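Local coordinates for sister chromatid cohesion protein (Chaetomium thermophilum, PDB 5T8V), which probably acts in loading cohesin onto chromatin and is present here as the C-terminal, HEAT-repeat part of SCC2, at residues Ala171-Thr176 with Lys184-Cys189; Ser498-Met503 with Asp549-Asp554; Thr645-Asp648 with Val652-Gln655. One frame throughout, in Å; residues are numbered along the deposited sequence.

Interaction 1: residues Ala171-Thr176 with Lys184-Cys189; sequences AELRNT and KALSSC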
ATOM      1  N   ALA A 171      24.688 -42.877 -10.160  1.00 24.85           N
ATOM      2  CA  ALA A 171      23.638 -42.032  -9.608  1.00 25.85           C
ATOM      3  C   ALA A 171      22.781 -41.426 -10.712  1.00 27.86           C
ATOM      4  O   ALA A 171      21.555 -41.334 -10.576  1.00 29.21           O
ATOM      5  CB  ALA A 171      24.252 -40.932  -8.745  1.00 25.16           C
ATOM      6  N   GLU A 172      23.405 -41.018 -11.820  1.00 49.98           N
ATOM      7  CA  GLU A 172      22.685 -40.329 -12.883  1.00 53.30           C
ATOM      8  C   GLU A 172      21.946 -41.275 -13.819  1.00 54.08           C
ATOM      9  O   GLU A 172      21.044 -40.829 -14.538  1.00 56.77           O
ATOM     10  CB  GLU A 172      23.653 -39.472 -13.701  1.00 55.50           C
ATOM     11  CG  GLU A 172      24.357 -38.392 -12.896  1.00 57.91           C
ATOM     12  CD  GLU A 172      25.176 -37.456 -13.763  1.00 60.01           C
ATOM     13  OE1 GLU A 172      25.127 -37.597 -15.002  1.00 61.90           O
ATOM     14  OE2 GLU A 172      25.869 -36.578 -13.203  1.00 59.96           O
ATOM     15  N   LEU A 173      22.296 -42.559 -13.830  1.00 39.65           N
ATOM     16  CA  LEU A 173      21.713 -43.487 -14.792  1.00 40.66           C
ATOM     17  C   LEU A 173      20.225 -43.673 -14.528  1.00 42.85           C
ATOM     18  O   LEU A 173      19.812 -43.939 -13.395  1.00 42.39           O
ATOM     19  CB  LEU A 173      22.426 -44.836 -14.727  1.00 38.42           C
ATOM     20  CG  LEU A 173      22.057 -45.804 -15.851  1.00 39.30           C
ATOM     21  CD1 LEU A 173      22.699 -45.365 -17.158  1.00 39.88           C
ATOM     22  CD2 LEU A 173      22.464 -47.224 -15.494  1.00 38.90           C
ATOM     23  N   ARG A 174      19.424 -43.548 -15.582  1.00 43.30           N
ATOM     24  CA  ARG A 174      17.980 -43.697 -15.503  1.00 45.32           C
ATOM     25  C   ARG A 174      17.524 -44.825 -16.420  1.00 48.00           C
ATOM     26  O   ARG A 174      18.308 -45.405 -17.176  1.00 47.34           O
ATOM     27  CB  ARG A 174      17.273 -42.390 -15.877  1.00 46.74           C
ATOM     28  CG  ARG A 174      17.598 -41.229 -14.953  1.00 46.25           C
ATOM     29  CD  ARG A 174      17.053 -41.455 -13.548  1.00 45.64           C
ATOM     30  NE  ARG A 174      17.409 -40.364 -12.644  1.00 44.73           N
ATOM     31  CZ  ARG A 174      18.534 -40.305 -11.937  1.00 41.84           C
ATOM     32  NH1 ARG A 174      19.434 -41.276 -12.017  1.00 39.07           N
ATOM     33  NH2 ARG A 174      18.763 -39.265 -11.145  1.00 41.93           N
ATOM     34  N   ASN A 175      16.232 -45.131 -16.340  1.00 50.58           N
ATOM     35  CA  ASN A 175      15.646 -46.233 -17.101  1.00 53.45           C
ATOM     36  C   ASN A 175      15.036 -45.694 -18.394  1.00 58.24           C
ATOM     37  O   ASN A 175      13.825 -45.722 -18.619  1.00 60.42           O
ATOM     38  CB  ASN A 175      14.613 -46.965 -16.248  1.00 53.68           C
ATOM     39  CG  ASN A 175      14.315 -48.356 -16.763  1.00 53.94           C
ATOM     40  OD1 ASN A 175      14.346 -48.605 -17.968  1.00 55.07           O
ATOM     41  ND2 ASN A 175      14.028 -49.273 -15.847  1.00 53.00           N
ATOM     42  N   THR A 176      15.919 -45.191 -19.251  1.00 62.92           N
ATOM     43  CA  THR A 176      15.540 -44.636 -20.542  1.00 66.84           C
ATOM     44  C   THR A 176      15.724 -45.684 -21.631  1.00 69.87           C
ATOM     45  O   THR A 176      16.573 -46.573 -21.528  1.00 68.51           O
ATOM     46  CB  THR A 176      16.380 -43.396 -20.868  1.00 66.47           C
ATOM     47  OG1 THR A 176      16.349 -42.493 -19.756  1.00 65.25           O
ATOM     48  CG2 THR A 176      15.844 -42.680 -22.105  1.00 69.65           C
ATOM     49  N   LYS A 184      18.891 -52.109 -16.329  1.00 51.55           N
ATOM     50  CA  LYS A 184      18.401 -53.371 -15.782  1.00 54.06           C
ATOM     51  C   LYS A 184      19.546 -54.337 -15.500  1.00 49.97           C
ATOM     52  O   LYS A 184      19.470 -55.135 -14.555  1.00 49.60           O
ATOM     53  CB  LYS A 184      17.377 -53.985 -16.736  1.00 59.81           C
ATOM     54  CG  LYS A 184      16.325 -52.973 -17.180  1.00 64.52           C
ATOM     55  CD  LYS A 184      15.020 -53.617 -17.615  1.00 67.77           C
ATOM     56  CE  LYS A 184      13.999 -52.547 -17.980  1.00 70.25           C
ATOM     57  NZ  LYS A 184      12.729 -53.104 -18.522  1.00 73.56           N
ATOM     58  N   ALA A 185      20.623 -54.258 -16.284  1.00 35.01           N
ATOM     59  CA  ALA A 185      21.785 -55.109 -16.048  1.00 33.82           C
ATOM     60  C   ALA A 185      22.411 -54.825 -14.685  1.00 31.65           C
ATOM     61  O   ALA A 185      22.618 -55.743 -13.883  1.00 31.19           O
ATOM     62  CB  ALA A 185      22.805 -54.908 -17.167  1.00 33.88           C
ATOM     63  N   LEU A 186      22.725 -53.555 -14.406  1.00 41.64           N
ATOM     64  CA  LEU A 186      23.306 -53.205 -13.109  1.00 39.55           C
ATOM     65  C   LEU A 186      22.319 -53.467 -11.976  1.00 40.59           C
ATOM     66  O   LEU A 186      22.698 -53.955 -10.897  1.00 40.04           O
ATOM     67  CB  LEU A 186      23.739 -51.738 -13.120  1.00 38.48           C
ATOM     68  CG  LEU A 186      24.900 -51.392 -14.055  1.00 37.27           C
ATOM     69  CD1 LEU A 186      24.913 -49.904 -14.370  1.00 37.03           C
ATOM     70  CD2 LEU A 186      26.220 -51.817 -13.437  1.00 34.60           C
ATOM     71  N   SER A 187      21.045 -53.143 -12.204  1.00 38.28           N
ATOM     72  CA  SER A 187      20.010 -53.452 -11.225  1.00 39.48           C
ATOM     73  C   SER A 187      19.981 -54.938 -10.902  1.00 39.97           C
ATOM     74  O   SER A 187      19.563 -55.326  -9.805  1.00 40.08           O
ATOM     75  CB  SER A 187      18.647 -52.995 -11.748  1.00 43.06           C
ATOM     76  OG  SER A 187      18.628 -51.597 -11.981  1.00 43.79           O
ATOM     77  N   SER A 188      20.415 -55.785 -11.837  1.00 50.47           N
ATOM     78  CA  SER A 188      20.453 -57.221 -11.593  1.00 50.83           C
ATOM     79  C   SER A 188      21.614 -57.649 -10.698  1.00 47.81           C
ATOM     80  O   SER A 188      21.605 -58.786 -10.214  1.00 49.65           O
ATOM     81  CB  SER A 188      20.525 -57.971 -12.923  1.00 53.82           C
ATOM     82  OG  SER A 188      20.354 -59.364 -12.733  1.00 57.76           O
ATOM     83  N   CYS A 189      22.607 -56.781 -10.462  1.00 36.53           N
ATOM     84  CA  CYS A 189      23.741 -57.097  -9.596  1.00 33.76           C
ATOM     85  C   CYS A 189      23.990 -55.989  -8.567  1.00 32.45           C
ATOM     86  O   CYS A 189      25.135 -55.757  -8.137  1.00 31.83           O
ATOM     87  CB  CYS A 189      24.997 -57.368 -10.424  1.00 31.44           C
ATOM     88  SG  CYS A 189      25.448 -56.045 -11.559  1.00 30.37           S
TER
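The side-chain amide of Asn175 lies across the CE methylene of Lys184: Asn175 ND2 is 3.9 Å from Lys184 CE, and Asn175 OD1 is almost equally far from that same carbon. The two side chains cross at about a right angle, with no hydrogen bond between them. This is the turn between helix 149-172 and helix 180-187, one of the short helix-to-helix connections of a HEAT-repeat protein, and Asn175 is the centre of an inverse gamma turn in which Thr176 N makes a weak bond to Arg174 O.

The other flat group, the guanidinium of Arg174, holds the C-terminal end of helix 149-172. The carbonyl carbon of Ala171 lies at its edge, in plane, and NH1 of Arg174 gives Ala171 O a bond of 2.6 Å that is nearly straight at 172°. The same NH1 also bonds Leu173 O at 3.0 Å, reaching it from above the plane of that carbonyl. NH2 takes a further backbone oxygen, that of Glu235, so the guanidinium bridges the helix end to a more distant part of the chain.

Lys184 runs on extended past CG, which lets CE reach the asparagine while NZ goes on to a salt bridge with Glu180. The charge is therefore answered within its own helix, and Asn175 meets just the aliphatic part of the lysine.

Beneath this exposed pair is a buried, apolar one. Leu173, the first residue to leave helical geometry, has CG anti to the backbone N (chi1 -170°), which carries CD2 across to helix 180-187. Leu182, Phe183 and Val244 also touch it, and Leu186 shares Val244. Where the two leucines cross, Leu173 CD2 stands 3.8 Å from Leu186 CD1.

Interaction 2: residues Ser498-Met503 with Asp549-Asp554; sequences SRPEHM and DGYQDD
Pro500 and Glu501 both close on the hydroxyl of Tyr551. Pro500 CD lies 3.5 Å from Tyr551 OH and Pro500 CG 3.8 Å from it; Glu501 comes in with CD and OE2, the former 3.9 Å from the same OH. None of these is a hydrogen bond; across the two segments the phenol end meets its neighbours by van der Waals contact. The proline ring crosses the tyrosine at a slant, whereas the glutamate crosses it at about a right angle, its carboxylate turned 47° from the ring plane. Glu501 CG sits between the backbone N and the carbonyl carbon (chi1 49°), and the extended chain beyond it carries the carboxylate to the phenol. Arg558 of helix 556-574 touches both Glu501 and Tyr551. With an alanine in place of Glu501 the carboxylate beside the hydroxyl is gone, and the phenol would probably be freer to shift against the proline. Arg499, at the N-cap position, is tied by a salt bridge to Asp488. The whole is a surface contact of a HEAT-repeat protein: the short helix 500-503, which opens with Pro500, is met by the loop that follows helix 527-550, with helix 509-520 between them in sequence.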
ATOM      1  N   SER A 498      14.324  -6.287  29.284  1.00134.50           N
ATOM      2  CA  SER A 498      15.720  -6.688  29.408  1.00128.71           C
ATOM      3  C   SER A 498      15.863  -7.866  30.363  1.00124.14           C
ATOM      4  O   SER A 498      15.344  -7.840  31.482  1.00127.14           O
ATOM      5  CB  SER A 498      16.561  -5.511  29.906  1.00130.50           C
ATOM      6  OG  SER A 498      16.128  -5.090  31.190  1.00133.56           O
ATOM      7  N   ARG A 499      16.580  -8.900  29.920  1.00 73.80           N
ATOM      8  CA  ARG A 499      16.917 -10.023  30.787  1.00 67.50           C
ATOM      9  C   ARG A 499      18.171 -10.737  30.293  1.00 57.86           C
ATOM     10  O   ARG A 499      18.151 -11.960  30.104  1.00 54.53           O
ATOM     11  CB  ARG A 499      15.742 -11.000  30.868  1.00 68.63           C
ATOM     12  CG  ARG A 499      14.880 -10.800  32.090  1.00 69.34           C
ATOM     13  CD  ARG A 499      13.734 -11.786  32.138  1.00 65.75           C
ATOM     14  NE  ARG A 499      12.819 -11.476  33.230  1.00 67.63           N
ATOM     15  CZ  ARG A 499      11.789 -12.235  33.587  1.00 72.35           C
ATOM     16  NH1 ARG A 499      11.533 -13.367  32.943  1.00 72.68           N
ATOM     17  NH2 ARG A 499      11.014 -11.861  34.595  1.00 77.60           N
ATOM     18  N   PRO A 500      19.285 -10.029  30.086  1.00 54.30           N
ATOM     19  CA  PRO A 500      20.496 -10.720  29.615  1.00 48.15           C
ATOM     20  C   PRO A 500      20.973 -11.803  30.563  1.00 40.73           C
ATOM     21  O   PRO A 500      21.711 -12.700  30.140  1.00 39.58           O
ATOM     22  CB  PRO A 500      21.529  -9.588  29.493  1.00 50.14           C
ATOM     23  CG  PRO A 500      20.743  -8.321  29.513  1.00 53.20           C
ATOM     24  CD  PRO A 500      19.540  -8.601  30.342  1.00 55.96           C
ATOM     25  N   GLU A 501      20.557 -11.758  31.827  1.00 48.86           N
ATOM     26  CA  GLU A 501      21.072 -12.658  32.850  1.00 42.35           C
ATOM     27  C   GLU A 501      20.291 -13.961  32.942  1.00 36.74           C
ATOM     28  O   GLU A 501      20.872 -14.996  33.286  1.00 35.70           O
ATOM     29  CB  GLU A 501      21.078 -11.953  34.214  1.00 45.00           C
ATOM     30  CG  GLU A 501      19.770 -11.249  34.600  1.00 48.11           C
ATOM     31  CD  GLU A 501      19.952 -10.258  35.732  1.00 52.67           C
ATOM     32  OE1 GLU A 501      20.997 -10.318  36.417  1.00 54.07           O
ATOM     33  OE2 GLU A 501      19.052  -9.412  35.933  1.00 55.03           O
ATOM     34  N   HIS A 502      18.992 -13.943  32.641  1.00 38.49           N
ATOM     35  CA  HIS A 502      18.223 -15.180  32.586  1.00 35.15           C
ATOM     36  C   HIS A 502      18.461 -15.949  31.294  1.00 30.11           C
ATOM     37  O   HIS A 502      18.275 -17.171  31.272  1.00 29.93           O
ATOM     38  CB  HIS A 502      16.729 -14.885  32.739  1.00 36.83           C
ATOM     39  CG  HIS A 502      16.343 -14.415  34.109  1.00 41.46           C
ATOM     40  ND1 HIS A 502      16.663 -13.161  34.586  1.00 42.87           N
ATOM     41  CD2 HIS A 502      15.662 -15.033  35.103  1.00 45.14           C
ATOM     42  CE1 HIS A 502      16.195 -13.027  35.813  1.00 45.75           C
ATOM     43  NE2 HIS A 502      15.583 -14.148  36.152  1.00 47.48           N
ATOM     44  N   MET A 503      18.872 -15.263  30.225  1.00 26.97           N
ATOM     45  CA  MET A 503      19.134 -15.932  28.955  1.00 23.73           C
ATOM     46  C   MET A 503      20.381 -16.800  29.037  1.00 23.75           C
ATOM     47  O   MET A 503      20.385 -17.940  28.558  1.00 24.83           O
ATOM     48  CB  MET A 503      19.291 -14.896  27.843  1.00 23.68           C
ATOM     49  CG  MET A 503      18.048 -14.066  27.580  1.00 25.52           C
ATOM     50  SD  MET A 503      16.767 -14.980  26.706  1.00 25.73           S
ATOM     51  CE  MET A 503      17.547 -15.236  25.123  1.00 23.06           C
ATOM     52  N   ASP A 549      29.498  -7.209  30.877  1.00 30.24           N
ATOM     53  CA  ASP A 549      30.077  -5.921  30.512  1.00 31.53           C
ATOM     54  C   ASP A 549      29.032  -4.835  30.294  1.00 33.50           C
ATOM     55  O   ASP A 549      29.404  -3.663  30.171  1.00 35.14           O
ATOM     56  CB  ASP A 549      30.925  -6.063  29.245  1.00 30.79           C
ATOM     57  CG  ASP A 549      32.191  -6.868  29.475  1.00 30.39           C
ATOM     58  OD1 ASP A 549      32.682  -6.894  30.624  1.00 31.14           O
ATOM     59  OD2 ASP A 549      32.698  -7.472  28.504  1.00 28.92           O
ATOM     60  N   GLY A 550      27.744  -5.186  30.236  1.00 27.22           N
ATOM     61  CA  GLY A 550      26.714  -4.182  30.040  1.00 28.64           C
ATOM     62  C   GLY A 550      26.308  -3.446  31.298  1.00 31.24           C
ATOM     63  O   GLY A 550      25.769  -2.339  31.205  1.00 33.13           O
ATOM     64  N   TYR A 551      26.555  -4.031  32.468  1.00 47.01           N
ATOM     65  CA  TYR A 551      26.162  -3.434  33.735  1.00 52.56           C
ATOM     66  C   TYR A 551      27.297  -2.589  34.301  1.00 55.77           C
ATOM     67  O   TYR A 551      28.466  -2.974  34.233  1.00 55.40           O
ATOM     68  CB  TYR A 551      25.776  -4.523  34.738  1.00 54.53           C
ATOM     69  CG  TYR A 551      24.577  -5.353  34.328  1.00 56.70           C
ATOM     70  CD1 TYR A 551      23.452  -4.759  33.769  1.00 59.07           C
ATOM     71  CD2 TYR A 551      24.571  -6.732  34.501  1.00 56.41           C
ATOM     72  CE1 TYR A 551      22.355  -5.515  33.395  1.00 58.51           C
ATOM     73  CE2 TYR A 551      23.479  -7.496  34.131  1.00 55.72           C
ATOM     74  CZ  TYR A 551      22.374  -6.881  33.578  1.00 56.91           C
ATOM     75  OH  TYR A 551      21.281  -7.633  33.207  1.00 56.07           O
ATOM     76  N   GLN A 552      26.942  -1.437  34.872  1.00 56.55           N
ATOM     77  CA  GLN A 552      27.918  -0.530  35.467  1.00 61.17           C
ATOM     78  C   GLN A 552      27.733  -0.394  36.976  1.00 64.88           C
ATOM     79  O   GLN A 552      28.157   0.607  37.562  1.00 68.18           O
ATOM     80  CB  GLN A 552      27.849   0.843  34.794  1.00 63.57           C
ATOM     81  CG  GLN A 552      26.464   1.466  34.761  1.00 65.50           C
ATOM     82  CD  GLN A 552      26.448   2.801  34.041  1.00 67.64           C
ATOM     83  OE1 GLN A 552      27.491   3.423  33.838  1.00 68.56           O
ATOM     84  NE2 GLN A 552      25.259   3.246  33.644  1.00 68.34           N
ATOM     85  N   ASP A 553      27.113  -1.382  37.619  1.00 75.83           N
ATOM     86  CA  ASP A 553      26.969  -1.425  39.065  1.00 79.78           C
ATOM     87  C   ASP A 553      27.814  -2.580  39.613  1.00 78.97           C
ATOM     88  O   ASP A 553      28.780  -3.017  38.971  1.00 75.92           O
ATOM     89  CB  ASP A 553      25.481  -1.536  39.422  1.00 81.44           C
ATOM     90  CG  ASP A 553      24.804  -2.714  38.749  1.00 80.58           C
ATOM     91  OD1 ASP A 553      25.503  -3.688  38.396  1.00 80.22           O
ATOM     92  OD2 ASP A 553      23.568  -2.668  38.573  1.00 80.25           O
ATOM     93  N   ASP A 554      27.456  -3.072  40.795  1.00 72.98           N
ATOM     94  CA  ASP A 554      28.187  -4.161  41.430  1.00 72.33           C
ATOM     95  C   ASP A 554      27.218  -5.022  42.239  1.00 72.62           C
ATOM     96  O   ASP A 554      27.312  -5.148  43.459  1.00 74.82           O
ATOM     97  CB  ASP A 554      29.314  -3.611  42.303  1.00 75.00           C
ATOM     98  CG  ASP A 554      30.509  -3.144  41.491  1.00 73.21           C
ATOM     99  OD1 ASP A 554      30.809  -3.771  40.453  1.00 69.53           O
ATOM    100  OD2 ASP A 554      31.149  -2.150  41.895  1.00 75.78           O
TER

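Interaction 3: residues Thr645-Asp648 with Val652-Gln655; sequences TILD and VVVQ
Ile646 and Leu647, neighbours in a short 3-10 turn, face Val653 and Val654 at the start of the next helix. The turn is closed at Thr645, whose O accepts Asp648 N at 3.1 Å, while its side-chain OG1 is hydrogen-bonded to Asp643 just upstream.

At Ile646 the longer branch does the touching. CG1 lies between the backbone N and the carbonyl carbon (chi1 63°), and from there the chain runs out to CD1, which rests 3.9 Å from Val653 CG2. The backbone of this residue takes part too: Ile646 O is hydrogen-bonded to Ser651 OG, which also receives a weak bond from Val654 N and so ties the turn to the first turn of the helix.

Leu647 makes the broader contact. Its CD2 methyl meets both valines, lying 3.7 Å from Val653 CG1 and 4.1 Å from Val654 CG2. The leucine passes Val653 at a slant but Val654 at about a right angle. Val653 thus divides its two methyls between the partners, CG1 for the leucine and CG2 for the isoleucine. Val654 CG2 lies, besides, 4.0 Å from the carbonyl oxygen Leu647 O.

Asp648 turns away from the helix and forms a salt bridge with Arg683. Around this buried joint, helix 628-642 touches the turn through Val639 on Ile646 and Met640 on Leu647, and helix 666-682 adds Cys679 and Leu682 against Leu647, so the leucine sits where the preceding helix, helix 652-660 and the one after it come together.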
ATOM      1  N   THR A 645      -0.827  -9.782  16.503  1.00 37.64           N
ATOM      2  CA  THR A 645      -0.727  -8.969  17.710  1.00 37.70           C
ATOM      3  C   THR A 645      -0.065  -7.623  17.446  1.00 34.77           C
ATOM      4  O   THR A 645      -0.197  -6.712  18.270  1.00 34.81           O
ATOM      5  CB  THR A 645       0.049  -9.716  18.797  1.00 38.65           C
ATOM      6  OG1 THR A 645       1.406  -9.901  18.380  1.00 38.92           O
ATOM      7  CG2 THR A 645      -0.583 -11.075  19.078  1.00 39.76           C
ATOM      8  N   ILE A 646       0.642  -7.468  16.322  1.00 18.71           N
ATOM      9  CA  ILE A 646       1.248  -6.179  16.002  1.00 20.29           C
ATOM     10  C   ILE A 646       0.217  -5.136  15.611  1.00 20.56           C
ATOM     11  O   ILE A 646       0.570  -3.963  15.445  1.00 18.31           O
ATOM     12  CB  ILE A 646       2.286  -6.301  14.867  1.00 22.14           C
ATOM     13  CG1 ILE A 646       1.619  -6.770  13.571  1.00 24.62           C
ATOM     14  CG2 ILE A 646       3.407  -7.252  15.277  1.00 23.17           C
ATOM     15  CD1 ILE A 646       2.537  -6.750  12.380  1.00 25.68           C
ATOM     16  N   LEU A 647      -1.042  -5.533  15.449  1.00 30.81           N
ATOM     17  CA  LEU A 647      -2.127  -4.598  15.185  1.00 31.33           C
ATOM     18  C   LEU A 647      -2.777  -4.081  16.461  1.00 33.07           C
ATOM     19  O   LEU A 647      -3.748  -3.322  16.381  1.00 35.17           O
ATOM     20  CB  LEU A 647      -3.185  -5.267  14.302  1.00 31.03           C
ATOM     21  CG  LEU A 647      -2.693  -5.743  12.935  1.00 31.12           C
ATOM     22  CD1 LEU A 647      -3.730  -6.630  12.285  1.00 32.37           C
ATOM     23  CD2 LEU A 647      -2.362  -4.559  12.034  1.00 32.34           C
ATOM     24  N   ASP A 648      -2.261  -4.456  17.625  1.00 41.26           N
ATOM     25  CA  ASP A 648      -2.852  -4.091  18.902  1.00 43.25           C
ATOM     26  C   ASP A 648      -2.166  -2.863  19.487  1.00 44.35           C
ATOM     27  O   ASP A 648      -1.018  -2.546  19.167  1.00 44.40           O
ATOM     28  CB  ASP A 648      -2.761  -5.255  19.889  1.00 43.29           C
ATOM     29  CG  ASP A 648      -3.560  -6.463  19.440  1.00 45.48           C
ATOM     30  OD1 ASP A 648      -4.502  -6.291  18.637  1.00 47.68           O
ATOM     31  OD2 ASP A 648      -3.252  -7.587  19.891  1.00 45.26           O
ATOM     32  N   VAL A 652       2.000   0.716  14.902  1.00 27.79           N
ATOM     33  CA  VAL A 652       2.507   1.541  13.809  1.00 27.92           C
ATOM     34  C   VAL A 652       1.967   1.049  12.474  1.00 28.31           C
ATOM     35  O   VAL A 652       1.811   1.837  11.532  1.00 29.84           O
ATOM     36  CB  VAL A 652       4.047   1.560  13.818  1.00 27.43           C
ATOM     37  CG1 VAL A 652       4.565   2.085  15.148  1.00 27.41           C
ATOM     38  CG2 VAL A 652       4.606   0.170  13.536  1.00 27.55           C
ATOM     39  N   VAL A 653       1.683  -0.249  12.359  1.00 26.88           N
ATOM     40  CA  VAL A 653       1.115  -0.781  11.122  1.00 28.70           C
ATOM     41  C   VAL A 653      -0.204  -0.089  10.811  1.00 31.78           C
ATOM     42  O   VAL A 653      -0.429   0.390   9.692  1.00 33.97           O
ATOM     43  CB  VAL A 653       0.942  -2.307  11.229  1.00 28.40           C
ATOM     44  CG1 VAL A 653       0.224  -2.860  10.006  1.00 31.06           C
ATOM     45  CG2 VAL A 653       2.296  -2.980  11.395  1.00 26.61           C
ATOM     46  N   VAL A 654      -1.096  -0.024  11.801  1.00 34.04           N
ATOM     47  CA  VAL A 654      -2.358   0.689  11.623  1.00 34.55           C
ATOM     48  C   VAL A 654      -2.089   2.135  11.225  1.00 35.71           C
ATOM     49  O   VAL A 654      -2.605   2.629  10.216  1.00 37.49           O
ATOM     50  CB  VAL A 654      -3.203   0.605  12.908  1.00 33.10           C
ATOM     51  CG1 VAL A 654      -4.524   1.350  12.740  1.00 34.20           C
ATOM     52  CG2 VAL A 654      -3.460  -0.849  13.289  1.00 32.01           C
ATOM     53  N   GLN A 655      -1.259   2.825  12.010  1.00 48.38           N
ATOM     54  CA  GLN A 655      -0.953   4.231  11.765  1.00 50.09           C
ATOM     55  C   GLN A 655      -0.554   4.475  10.312  1.00 50.82           C
ATOM     56  O   GLN A 655      -1.176   5.278   9.604  1.00 52.06           O
ATOM     57  CB  GLN A 655       0.159   4.669  12.721  1.00 50.56           C
ATOM     58  CG  GLN A 655       0.633   6.103  12.561  1.00 53.57           C
ATOM     59  CD  GLN A 655       1.779   6.435  13.501  1.00 56.89           C
ATOM     60  OE1 GLN A 655       1.784   6.025  14.663  1.00 56.67           O
ATOM     61  NE2 GLN A 655       2.765   7.169  12.997  1.00 59.11           N
TER

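From the N terminus, interaction 1 comes first and closes the short turn between helix 149-172 and helix 180-187. Interaction 2 follows and closes a much longer, mostly helical excursion, bringing the loop after helix 527-550 back to the short helix 500-503. Interaction 3 closes a loop of three residues ahead of helix 652-660. The three are in series: none nests inside or crosses another, and none touch. Interaction 1 stands far out, its centre about 63 Å from that of interaction 2 and about 59 Å from that of interaction 3, while interactions 2 and 3 come within about 17 Å at their nearest atoms. Each ties together elements local to its own part of the elongated helical chain.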